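Local atomic coordinates of beta-N-acetylhexosaminidase (PDB entry 1JAK), a protein that removes terminal beta-linked N-acetylhexosamine residues from glycans by hydrolysis, as a family 20 glycoside hydrolase working by substrate-assisted catalysis. Residues 131-136 and 142-147; 39-42 and 46-49; 66-69 and 75-78; 184-189 and 494-499. One frame throughout, in Å; residues are numbered along the deposited sequence.

Interaction 1 (131-136 and 142-147)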
loop_
_atom_site.group_PDB
_atom_site.type_symbol
_atom_site.label_atom_id
_atom_site.label_comp_id
_atom_site.label_asym_id
_atom_site.label_seq_id
_atom_site.Cartn_x
_atom_site.Cartn_y
_atom_site.Cartn_z
ATOM N N PRO A 131 -12.611 0.776 -21.446
ATOM C CA PRO A 131 -13.726 1.570 -20.912
ATOM C C PRO A 131 -14.218 1.133 -19.533
ATOM O O PRO A 131 -13.985 0.003 -19.111
ATOM C CB PRO A 131 -14.799 1.410 -21.986
ATOM C CG PRO A 131 -14.566 0.003 -22.452
ATOM C CD PRO A 131 -13.057 -0.052 -22.583
ATOM N N PRO A 132 -14.920 2.030 -18.819
ATOM C CA PRO A 132 -15.459 1.767 -17.479
ATOM C C PRO A 132 -16.276 0.480 -17.391
ATOM O O PRO A 132 -16.324 -0.162 -16.344
ATOM C CB PRO A 132 -16.314 3.001 -17.203
ATOM C CG PRO A 132 -15.612 4.078 -17.963
ATOM C CD PRO A 132 -15.276 3.390 -19.265
ATOM N N ALA A 133 -16.923 0.116 -18.493
ATOM C CA ALA A 133 -17.746 -1.089 -18.534
ATOM C C ALA A 133 -16.949 -2.337 -18.163
ATOM O O ALA A 133 -17.522 -3.351 -17.765
ATOM C CB ALA A 133 -18.353 -1.254 -19.928
ATOM N N VAL A 134 -15.629 -2.259 -18.286
ATOM C CA VAL A 134 -14.767 -3.396 -17.971
ATOM C C VAL A 134 -14.876 -3.806 -16.497
ATOM O O VAL A 134 -14.520 -4.930 -16.126
ATOM C CB VAL A 134 -13.287 -3.073 -18.323
ATOM C CG1 VAL A 134 -12.696 -2.110 -17.301
ATOM C CG2 VAL A 134 -12.468 -4.357 -18.401
ATOM N N GLU A 135 -15.390 -2.901 -15.668
ATOM C CA GLU A 135 -15.541 -3.152 -14.235
ATOM C C GLU A 135 -16.800 -3.946 -13.873
ATOM O O GLU A 135 -16.925 -4.431 -12.749
ATOM C CB GLU A 135 -15.578 -1.827 -13.465
ATOM C CG GLU A 135 -14.332 -0.957 -13.582
ATOM C CD GLU A 135 -13.096 -1.594 -12.973
ATOM O OE1 GLU A 135 -13.234 -2.479 -12.099
ATOM O OE2 GLU A 135 -11.980 -1.198 -13.363
ATOM N N LYS A 136 -17.730 -4.068 -14.816
ATOM C CA LYS A 136 -18.983 -4.783 -14.567
ATOM C C LYS A 136 -18.811 -6.296 -14.423
ATOM O O LYS A 136 -17.837 -6.871 -14.906
ATOM C CB LYS A 136 -19.980 -4.492 -15.692
ATOM C CG LYS A 136 -20.268 -3.010 -15.897
ATOM C CD LYS A 136 -20.992 -2.396 -14.707
ATOM C CE LYS A 136 -22.374 -3.008 -14.524
ATOM N NZ LYS A 136 -23.145 -2.340 -13.440
ATOM N N GLY A 142 -19.519 -3.294 -24.713
ATOM C CA GLY A 142 -18.230 -2.701 -25.007
ATOM C C GLY A 142 -18.517 -1.329 -25.593
ATOM O O GLY A 142 -19.438 -0.661 -25.121
ATOM N N PRO A 143 -17.784 -0.881 -26.625
ATOM C CA PRO A 143 -16.676 -1.545 -27.327
ATOM C C PRO A 143 -15.436 -1.650 -26.443
ATOM O O PRO A 143 -15.174 -0.761 -25.633
ATOM C CB PRO A 143 -16.420 -0.631 -28.528
ATOM C CG PRO A 143 -17.691 0.150 -28.676
ATOM C CD PRO A 143 -18.087 0.411 -27.260
ATOM N N TRP A 144 -14.672 -2.723 -26.614
ATOM C CA TRP A 144 -13.459 -2.932 -25.826
ATOM C C TRP A 144 -12.264 -2.351 -26.567
ATOM O O TRP A 144 -11.387 -3.074 -27.039
ATOM C CB TRP A 144 -13.275 -4.428 -25.561
ATOM C CG TRP A 144 -14.497 -5.026 -24.935
ATOM C CD1 TRP A 144 -15.319 -5.977 -25.475
ATOM C CD2 TRP A 144 -15.075 -4.662 -23.677
ATOM N NE1 TRP A 144 -16.377 -6.222 -24.629
ATOM C CE2 TRP A 144 -16.251 -5.429 -23.519
ATOM C CE3 TRP A 144 -14.714 -3.758 -22.667
ATOM C CZ2 TRP A 144 -17.070 -5.320 -22.391
ATOM C CZ3 TRP A 144 -15.529 -3.649 -21.545
ATOM C CH2 TRP A 144 -16.695 -4.428 -21.416
ATOM N N LEU A 145 -12.239 -1.024 -26.648
ATOM C CA LEU A 145 -11.194 -0.294 -27.348
ATOM C C LEU A 145 -9.991 0.080 -26.489
ATOM O O LEU A 145 -10.130 0.407 -25.310
ATOM C CB LEU A 145 -11.784 0.982 -27.949
ATOM C CG LEU A 145 -12.897 0.793 -28.980
ATOM C CD1 LEU A 145 -13.586 2.125 -29.253
ATOM C CD2 LEU A 145 -12.306 0.214 -30.253
ATOM N N VAL A 146 -8.816 0.029 -27.104
ATOM C CA VAL A 146 -7.563 0.384 -26.450
ATOM C C VAL A 146 -6.831 1.345 -27.383
ATOM O O VAL A 146 -6.390 0.953 -28.464
ATOM C CB VAL A 146 -6.672 -0.852 -26.214
ATOM C CG1 VAL A 146 -5.389 -0.439 -25.497
ATOM C CG2 VAL A 146 -7.431 -1.890 -25.399
ATOM N N ALA A 147 -6.713 2.600 -26.963
ATOM C CA ALA A 147 -6.047 3.624 -27.764
ATOM C C ALA A 147 -4.761 3.113 -28.411
ATOM O O ALA A 147 -3.998 2.361 -27.803
ATOM C CB ALA A 147 -5.749 4.845 -26.901
#

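Interaction 2 (39-42 and 46-49)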
loop_
_atom_site.group_PDB
_atom_site.type_symbol
_atom_site.label_atom_id
_atom_site.label_comp_id
_atom_site.label_asym_id
_atom_site.label_seq_id
_atom_site.Cartn_x
_atom_site.Cartn_y
_atom_site.Cartn_z
ATOM N N ALA A 39 -4.495 3.594 -35.260
ATOM C CA ALA A 39 -5.805 3.124 -34.842
ATOM C C ALA A 39 -5.683 2.306 -33.563
ATOM O O ALA A 39 -4.623 1.772 -33.254
ATOM C CB ALA A 39 -6.430 2.283 -35.945
ATOM N N PRO A 40 -6.779 2.194 -32.807
ATOM C CA PRO A 40 -6.764 1.433 -31.558
ATOM C C PRO A 40 -6.914 -0.060 -31.793
ATOM O O PRO A 40 -7.114 -0.510 -32.926
ATOM C CB PRO A 40 -7.964 1.995 -30.817
ATOM C CG PRO A 40 -8.946 2.181 -31.937
ATOM C CD PRO A 40 -8.092 2.832 -33.012
ATOM N N TYR A 41 -6.798 -0.826 -30.715
ATOM C CA TYR A 41 -6.998 -2.261 -30.788
ATOM C C TYR A 41 -8.392 -2.460 -30.229
ATOM O O TYR A 41 -8.857 -1.667 -29.404
ATOM C CB TYR A 41 -6.003 -3.029 -29.916
ATOM C CG TYR A 41 -6.307 -4.514 -29.860
ATOM C CD1 TYR A 41 -6.282 -5.292 -31.020
ATOM C CD2 TYR A 41 -6.652 -5.136 -28.660
ATOM C CE1 TYR A 41 -6.594 -6.651 -30.987
ATOM C CE2 TYR A 41 -6.968 -6.496 -28.616
ATOM C CZ TYR A 41 -6.937 -7.246 -29.783
ATOM O OH TYR A 41 -7.257 -8.587 -29.753
ATOM N N ARG A 42 -9.066 -3.511 -30.674
ATOM C CA ARG A 42 -10.402 -3.793 -30.190
ATOM C C ARG A 42 -10.458 -5.259 -29.803
ATOM O O ARG A 42 -10.228 -6.133 -30.637
ATOM C CB ARG A 42 -11.431 -3.517 -31.287
ATOM C CG ARG A 42 -12.871 -3.513 -30.813
ATOM C CD ARG A 42 -13.809 -3.677 -31.996
ATOM N NE ARG A 42 -15.169 -3.238 -31.705
ATOM C CZ ARG A 42 -15.640 -2.029 -31.996
ATOM N NH1 ARG A 42 -14.861 -1.132 -32.589
ATOM N NH2 ARG A 42 -16.898 -1.721 -31.708
ATOM N N GLY A 46 -13.164 -13.626 -30.005
ATOM C CA GLY A 46 -12.153 -14.652 -30.205
ATOM C C GLY A 46 -10.740 -14.311 -29.770
ATOM O O GLY A 46 -9.805 -15.060 -30.051
ATOM N N THR A 47 -10.572 -13.197 -29.072
ATOM C CA THR A 47 -9.238 -12.798 -28.637
ATOM C C THR A 47 -8.595 -13.781 -27.667
ATOM O O THR A 47 -9.209 -14.200 -26.684
ATOM C CB THR A 47 -9.255 -11.402 -27.982
ATOM O OG1 THR A 47 -9.632 -10.421 -28.957
ATOM C CG2 THR A 47 -7.872 -11.054 -27.432
ATOM N N HIS A 48 -7.351 -14.145 -27.964
ATOM C CA HIS A 48 -6.571 -15.055 -27.133
ATOM C C HIS A 48 -5.508 -14.238 -26.407
ATOM O O HIS A 48 -5.083 -13.192 -26.895
ATOM C CB HIS A 48 -5.857 -16.100 -27.996
ATOM C CG HIS A 48 -6.755 -17.168 -28.536
ATOM N ND1 HIS A 48 -8.078 -16.945 -28.848
ATOM C CD2 HIS A 48 -6.507 -18.461 -28.855
ATOM C CE1 HIS A 48 -8.608 -18.053 -29.335
ATOM N NE2 HIS A 48 -7.675 -18.988 -29.351
ATOM N N ILE A 49 -5.094 -14.713 -25.237
ATOM C CA ILE A 49 -4.042 -14.056 -24.474
ATOM C C ILE A 49 -2.830 -14.971 -24.611
ATOM O O ILE A 49 -2.805 -16.071 -24.058
ATOM C CB ILE A 49 -4.422 -13.905 -22.986
ATOM C CG1 ILE A 49 -5.558 -12.886 -22.848
ATOM C CG2 ILE A 49 -3.211 -13.455 -22.174
ATOM C CD1 ILE A 49 -6.178 -12.838 -21.467
#

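Interaction 3 (66-69 and 75-78)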
loop_
_atom_site.group_PDB
_atom_site.type_symbol
_atom_site.label_atom_id
_atom_site.label_comp_id
_atom_site.label_asym_id
_atom_site.label_seq_id
_atom_site.Cartn_x
_atom_site.Cartn_y
_atom_site.Cartn_z
ATOM N N ASP A 66 -9.019 -13.265 -15.965
ATOM C CA ASP A 66 -9.994 -13.180 -14.881
ATOM C C ASP A 66 -10.577 -11.772 -14.743
ATOM O O ASP A 66 -11.753 -11.612 -14.411
ATOM C CB ASP A 66 -9.369 -13.605 -13.546
ATOM C CG ASP A 66 -9.149 -15.107 -13.452
ATOM O OD1 ASP A 66 -9.736 -15.852 -14.264
ATOM O OD2 ASP A 66 -8.397 -15.544 -12.553
ATOM N N LEU A 67 -9.760 -10.752 -14.988
ATOM C CA LEU A 67 -10.235 -9.374 -14.894
ATOM C C LEU A 67 -11.185 -9.013 -16.028
ATOM O O LEU A 67 -12.113 -8.227 -15.839
ATOM C CB LEU A 67 -9.065 -8.383 -14.936
ATOM C CG LEU A 67 -8.131 -8.217 -13.741
ATOM C CD1 LEU A 67 -7.027 -7.237 -14.111
ATOM C CD2 LEU A 67 -8.912 -7.712 -12.537
ATOM N N LEU A 68 -10.957 -9.591 -17.202
ATOM C CA LEU A 68 -11.763 -9.265 -18.375
ATOM C C LEU A 68 -12.974 -10.142 -18.682
ATOM O O LEU A 68 -13.953 -9.665 -19.260
ATOM C CB LEU A 68 -10.865 -9.238 -19.617
ATOM C CG LEU A 68 -9.654 -8.302 -19.593
ATOM C CD1 LEU A 68 -8.911 -8.394 -20.921
ATOM C CD2 LEU A 68 -10.110 -6.880 -19.336
ATOM N N ARG A 69 -12.917 -11.412 -18.303
ATOM C CA ARG A 69 -14.009 -12.332 -18.608
ATOM C C ARG A 69 -15.427 -11.929 -18.194
ATOM O O ARG A 69 -16.356 -12.042 -18.994
ATOM C CB ARG A 69 -13.671 -13.729 -18.073
ATOM C CG ARG A 69 -12.616 -14.447 -18.927
ATOM C CD ARG A 69 -12.107 -15.735 -18.286
ATOM N NE ARG A 69 -11.026 -16.328 -19.074
ATOM C CZ ARG A 69 -10.129 -17.183 -18.591
ATOM N NH1 ARG A 69 -10.180 -17.546 -17.318
ATOM N NH2 ARG A 69 -9.178 -17.676 -19.381
ATOM N N ARG A 75 -14.291 -15.857 -23.749
ATOM C CA ARG A 75 -13.545 -16.996 -23.224
ATOM C C ARG A 75 -12.147 -16.559 -22.787
ATOM O O ARG A 75 -11.690 -16.911 -21.699
ATOM C CB ARG A 75 -13.423 -18.082 -24.295
ATOM C CG ARG A 75 -12.723 -19.341 -23.811
ATOM C CD ARG A 75 -12.357 -20.254 -24.971
ATOM N NE ARG A 75 -11.615 -21.425 -24.512
ATOM C CZ ARG A 75 -10.907 -22.223 -25.305
ATOM N NH1 ARG A 75 -10.839 -21.981 -26.608
ATOM N NH2 ARG A 75 -10.261 -23.262 -24.793
ATOM N N LEU A 76 -11.477 -15.801 -23.649
ATOM C CA LEU A 76 -10.135 -15.294 -23.373
ATOM C C LEU A 76 -9.179 -16.373 -22.879
ATOM O O LEU A 76 -8.653 -16.295 -21.769
ATOM C CB LEU A 76 -10.207 -14.162 -22.344
ATOM C CG LEU A 76 -10.908 -12.893 -22.833
ATOM C CD1 LEU A 76 -11.196 -11.980 -21.653
ATOM C CD2 LEU A 76 -10.037 -12.194 -23.864
ATOM N N PRO A 77 -8.933 -17.399 -23.706
ATOM C CA PRO A 77 -8.025 -18.472 -23.297
ATOM C C PRO A 77 -6.588 -17.969 -23.183
ATOM O O PRO A 77 -6.174 -17.084 -23.932
ATOM C CB PRO A 77 -8.190 -19.496 -24.413
ATOM C CG PRO A 77 -8.404 -18.627 -25.614
ATOM C CD PRO A 77 -9.376 -17.584 -25.100
ATOM N N VAL A 78 -5.844 -18.525 -22.232
ATOM C CA VAL A 78 -4.445 -18.159 -22.026
ATOM C C VAL A 78 -3.616 -19.310 -22.593
ATOM O O VAL A 78 -3.719 -20.447 -22.133
ATOM C CB VAL A 78 -4.135 -17.964 -20.527
ATOM C CG1 VAL A 78 -2.657 -17.636 -20.327
ATOM C CG2 VAL A 78 -5.000 -16.843 -19.974
#

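Interaction 4 (184-189 and 494-499)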
loop_
_atom_site.group_PDB
_atom_site.type_symbol
_atom_site.label_atom_id
_atom_site.label_comp_id
_atom_site.label_asym_id
_atom_site.label_seq_id
_atom_site.Cartn_x
_atom_site.Cartn_y
_atom_site.Cartn_z
ATOM N N ALA A 184 -3.591 -2.607 -5.885
ATOM C CA ALA A 184 -2.900 -3.185 -7.034
ATOM C C ALA A 184 -3.162 -2.387 -8.310
ATOM O O ALA A 184 -2.332 -2.358 -9.217
ATOM C CB ALA A 184 -3.336 -4.635 -7.226
ATOM N N ARG A 185 -4.316 -1.732 -8.373
ATOM C CA ARG A 185 -4.688 -0.940 -9.542
ATOM C C ARG A 185 -3.696 0.162 -9.872
ATOM O O ARG A 185 -3.551 0.543 -11.031
ATOM C CB ARG A 185 -6.048 -0.266 -9.329
ATOM C CG ARG A 185 -7.250 -1.191 -9.326
ATOM C CD ARG A 185 -8.489 -0.436 -8.846
ATOM N NE ARG A 185 -9.683 -1.277 -8.879
ATOM C CZ ARG A 185 -10.479 -1.408 -9.936
ATOM N NH1 ARG A 185 -10.222 -0.742 -11.056
ATOM N NH2 ARG A 185 -11.526 -2.223 -9.880
ATOM N N TYR A 186 -3.011 0.667 -8.853
ATOM C CA TYR A 186 -2.108 1.791 -9.052
ATOM C C TYR A 186 -0.611 1.526 -8.942
ATOM O O TYR A 186 0.180 2.436 -8.695
ATOM C CB TYR A 186 -2.554 2.916 -8.115
ATOM C CG TYR A 186 -4.040 3.162 -8.260
ATOM C CD1 TYR A 186 -4.567 3.672 -9.448
ATOM C CD2 TYR A 186 -4.933 2.760 -7.267
ATOM C CE1 TYR A 186 -5.943 3.764 -9.648
ATOM C CE2 TYR A 186 -6.316 2.847 -7.458
ATOM C CZ TYR A 186 -6.812 3.345 -8.653
ATOM O OH TYR A 186 -8.172 3.397 -8.871
ATOM N N LYS A 187 -0.237 0.267 -9.131
ATOM C CA LYS A 187 1.157 -0.142 -9.128
ATOM C C LYS A 187 1.920 -0.036 -7.809
ATOM O O LYS A 187 3.144 0.072 -7.807
ATOM C CB LYS A 187 1.908 0.604 -10.243
ATOM C CG LYS A 187 1.279 0.412 -11.634
ATOM C CD LYS A 187 2.132 1.042 -12.735
ATOM C CE LYS A 187 1.529 0.836 -14.130
ATOM N NZ LYS A 187 0.327 1.688 -14.383
ATOM N N TYR A 188 1.201 -0.053 -6.689
ATOM C CA TYR A 188 1.863 -0.044 -5.387
ATOM C C TYR A 188 2.593 -1.384 -5.377
ATOM O O TYR A 188 2.121 -2.337 -5.999
ATOM C CB TYR A 188 0.830 -0.038 -4.257
ATOM C CG TYR A 188 0.285 1.324 -3.904
ATOM C CD1 TYR A 188 1.002 2.185 -3.071
ATOM C CD2 TYR A 188 -0.953 1.748 -4.387
ATOM C CE1 TYR A 188 0.494 3.438 -2.724
ATOM C CE2 TYR A 188 -1.469 3.000 -4.048
ATOM C CZ TYR A 188 -0.739 3.838 -3.214
ATOM O OH TYR A 188 -1.243 5.069 -2.860
ATOM N N ASN A 189 3.727 -1.478 -4.687
ATOM C CA ASN A 189 4.445 -2.747 -4.653
ATOM C C ASN A 189 4.727 -3.273 -3.250
ATOM O O ASN A 189 5.367 -4.313 -3.080
ATOM C CB ASN A 189 5.746 -2.658 -5.469
ATOM C CG ASN A 189 6.751 -1.677 -4.891
ATOM O OD1 ASN A 189 6.510 -1.033 -3.865
ATOM N ND2 ASN A 189 7.896 -1.565 -5.554
ATOM N N PRO A 494 -16.382 7.062 -13.525
ATOM C CA PRO A 494 -17.217 5.990 -14.077
ATOM C C PRO A 494 -16.698 4.583 -13.793
ATOM O O PRO A 494 -17.482 3.639 -13.690
ATOM C CB PRO A 494 -17.264 6.322 -15.568
ATOM C CG PRO A 494 -15.962 7.018 -15.803
ATOM C CD PRO A 494 -15.844 7.916 -14.597
ATOM N N TYR A 495 -15.381 4.442 -13.669
ATOM C CA TYR A 495 -14.792 3.141 -13.373
ATOM C C TYR A 495 -15.132 2.735 -11.940
ATOM O O TYR A 495 -15.533 1.601 -11.681
ATOM C CB TYR A 495 -13.268 3.182 -13.538
ATOM C CG TYR A 495 -12.801 3.375 -14.964
ATOM C CD1 TYR A 495 -12.856 4.628 -15.571
ATOM C CD2 TYR A 495 -12.321 2.299 -15.711
ATOM C CE1 TYR A 495 -12.445 4.809 -16.890
ATOM C CE2 TYR A 495 -11.906 2.466 -17.032
ATOM C CZ TYR A 495 -11.973 3.725 -17.613
ATOM O OH TYR A 495 -11.576 3.903 -18.920
ATOM N N TRP A 496 -14.975 3.668 -11.007
ATOM C CA TRP A 496 -15.268 3.370 -9.614
ATOM C C TRP A 496 -16.750 3.084 -9.407
ATOM O O TRP A 496 -17.115 2.184 -8.650
ATOM C CB TRP A 496 -14.791 4.518 -8.719
ATOM C CG TRP A 496 -13.297 4.672 -8.757
ATOM C CD1 TRP A 496 -12.381 3.691 -9.029
ATOM C CD2 TRP A 496 -12.541 5.853 -8.465
ATOM N NE1 TRP A 496 -11.106 4.187 -8.923
ATOM C CE2 TRP A 496 -11.173 5.512 -8.577
ATOM C CE3 TRP A 496 -12.885 7.166 -8.119
ATOM C CZ2 TRP A 496 -10.147 6.438 -8.353
ATOM C CZ3 TRP A 496 -11.863 8.090 -7.897
ATOM C CH2 TRP A 496 -10.510 7.717 -8.015
ATOM N N GLU A 497 -17.602 3.840 -10.091
ATOM C CA GLU A 497 -19.043 3.636 -9.992
ATOM C C GLU A 497 -19.398 2.236 -10.485
ATOM O O GLU A 497 -20.147 1.509 -9.834
ATOM C CB GLU A 497 -19.780 4.687 -10.828
ATOM C CG GLU A 497 -19.765 6.080 -10.215
ATOM C CD GLU A 497 -20.290 7.140 -11.162
ATOM O OE1 GLU A 497 -21.081 6.795 -12.066
ATOM O OE2 GLU A 497 -19.922 8.322 -10.992
ATOM N N ALA A 498 -18.847 1.861 -11.634
ATOM C CA ALA A 498 -19.104 0.549 -12.213
ATOM C C ALA A 498 -18.548 -0.575 -11.340
ATOM O O ALA A 498 -19.110 -1.671 -11.292
ATOM C CB ALA A 498 -18.503 0.472 -13.614
ATOM N N ALA A 499 -17.449 -0.295 -10.641
ATOM C CA ALA A 499 -16.803 -1.282 -9.779
ATOM C C ALA A 499 -17.385 -1.337 -8.367
ATOM O O ALA A 499 -17.045 -2.228 -7.586
ATOM C CB ALA A 499 -15.304 -0.999 -9.705
#

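Interaction 1 (131-136 and 142-147)
The six-membered ring of Trp144 meets Pro131, Ala133 and Val134 with its outer carbons, and no hydrogen bond joins the two segments. From CB the indole swings out with CG anti to its own carbonyl carbon (chi1 -54°), and the second torsion (chi2 115°) turns the benzo half toward the single 3-10 turn of 132-135. CE3 comes first, 3.8 Å from CG of Pro131, whose side chain crosses the indole at about a right angle. Next along the rim, CZ3 sits 3.5 Å from the backbone N of Val134, near the plane of the ring; that N-H is already spent on the carbonyl O of Pro131, so the contact is one of shape. CH2, at the tip, reaches CB of Ala133 at 3.9 Å, where a small methyl suits a ring edge pressed so near the backbone. One face of the indole is laid over CA of Gly142, 3.7 Å above the plane. Gly142 has a backbone conformation (phi 86°) in which a side chain would collide with the preceding carbonyl, and the cis peptide before Pro143 turns the chain on. Pro143 O then lies 3.3 Å from CG of Pro131 and accepts a weak bond from Leu145 N, closing an inverse gamma turn centred on Trp144. Tyr74 meets the indole steeply, and Ala71 and Thr72 bring helix 55-72 against it. The indole thus packs against the connection from helix 116-129 to strand 145-153, in the alpha/beta domain 2 of family 20 hexosaminidases.

Interaction 2 (39-42 and 46-49)
Tyr41 and Thr47 stand on backbones that run well apart, their CA atoms 11.0 Å from each other, Tyr41 in the extended conformation of strand 41-42 and Thr47 in the loop that leads on to strand 49-50. The setting is the mixed sheet of domain 2, in which these two strands are not paired: strand 41-42 lies along 145-153, whereas 49-50 lies between 78-79 and 86-90. A long side chain is needed from at least one side, and tyrosine suits the place because its rigid ring ends in a polar atom. With CG anti to the backbone N (chi1 173°), the ring is directed at the loop, and Thr47 approaches from the opposite direction. The main partner of Thr47 OG1 is the carbonyl O of Thr44, to which it is hydrogen-bonded within the loop. The same hydroxyl also faces the phenol: Tyr41 OH and Thr47 OG1 are 3.1 Å apart, a possible hydrogen bond, with the CZ-OH...OG1 angle opened to about 139°. A beta-branched residue does two jobs here, since one branch is polar and the other is a methyl. Further along, His48 turns back on its own segment, ND1 of His48 making a weak bond to Gly46 O at 2.8 Å, while Ile49 packs against Leu64 and Ala65 of helix 55-72. Beside OG1, the methyl CG2 of Thr47 also meets the phenol oxygen, 3.4 Å from OH of Tyr41.

Interaction 3 (66-69 and 75-78)
The side chains of Arg69 and Leu76 lie alongside each other, running opposite ways, and the contact around them is firm at its heart and loose toward solvent. In the tight part Leu76 pushes its CD1 to 3.4 Å from CB of Leu68, closer than carbons usually come, and the same methyl lies 3.9 Å from CG of Arg69. Leucine fits because its branch slips between the helix backbone and the arginine's hydrocarbon chain. The guanidinium grips two successive carbonyls just as firmly. NE of Arg69 gives a bent bond (132°) to Arg75 O at 2.8 Å, the oxygen well tilted from the guanidinium plane. NH2 of Arg69 makes a straighter one (155°) to Leu76 O, also at 2.8 Å, and stands above that carbonyl's plane. The left-handed backbone of Leu76 (phi 49°) is consistent with both carbonyls turning to one side chain. The outer part is looser: NH1 of Arg69 forms a long salt bridge of 3.5 Å with OD1 of Asp66, and the exposed Arg75 lays a guanidinium face over CB of Pro77. With a leucine in place of Arg69 both donors go, and the 75-76 backbone is likely to be held less firmly to the helix, with Asp66 left without this charge partner. One cation thus serves two neutral oxygens and a carboxylate, fastening the chain that leaves helix 55-72 back onto it before strand 78-79 begins.

Interaction 4 (184-189 and 494-499)
Trp496 NE1 donates a hydrogen bond to Tyr186 OH at 3.0 Å, with an N-H...O angle of 152° and the oxygen only 6° out of the indole plane. The phenol oxygen therefore sits at the edge of the tryptophan, where the N-H points, and also touches CZ2 of Trp496 at 3.7 Å. Tyrosine and tryptophan suit this place because each combines a broad apolar surface with one polar atom. The other touch of the first shell is looser: NH2 of Arg185 lies 4.0 Å from CB of Ala499, a small methyl beside which the guanidinium goes on to Glu135, its salt-bridge partner. Behind these groups, the turn sets the two side chains of 184-189. Ala184 to Lys187 make a type I beta turn with a weak closing bond, and CB of Arg185 covers one face of the Tyr186 ring, 3.6 Å above its plane, helping to fix its tilt. The indole is placed by its CG lying anti to the carbonyl carbon (chi1 -65°), and Phe463 and Phe503 meet it edge-to-face. A phenylalanine at Trp496 has no N-H to offer, so the Tyr186 hydroxyl would probably lose its fixed direction and a gap would open beside Phe463 and Phe503. Tyr186 also packs on Pro467 and Ala470 of helix 465-474 and on Gln128 of helix 116-129, so that the turn between helix 173-184 and barrel strand 190-194 is clasped by the C-terminal helix 493-499 and by a helix of domain 2.

Interactions 2, 3 and 1 follow one another along the chain within domain 2, and interaction 4 comes last, joining residues more than 300 positions apart. Centres of interactions 1 and 2 are about 12 Å apart, as are those of 2 and 3; the first pair shares the mixed sheet through neighbouring strands 145-153 and 41-42, and the second is joined by a probable backbone hydrogen bond from Ile49 to Pro77. Val134 on Leu68 links interactions 1 and 3. Interaction 4, its centre about 14 Å from that of interaction 1, reaches it through Pro132 on Tyr495 and the Glu135 salt bridge. The set thus runs from the edge of domain 2 to its junction with the catalytic barrel.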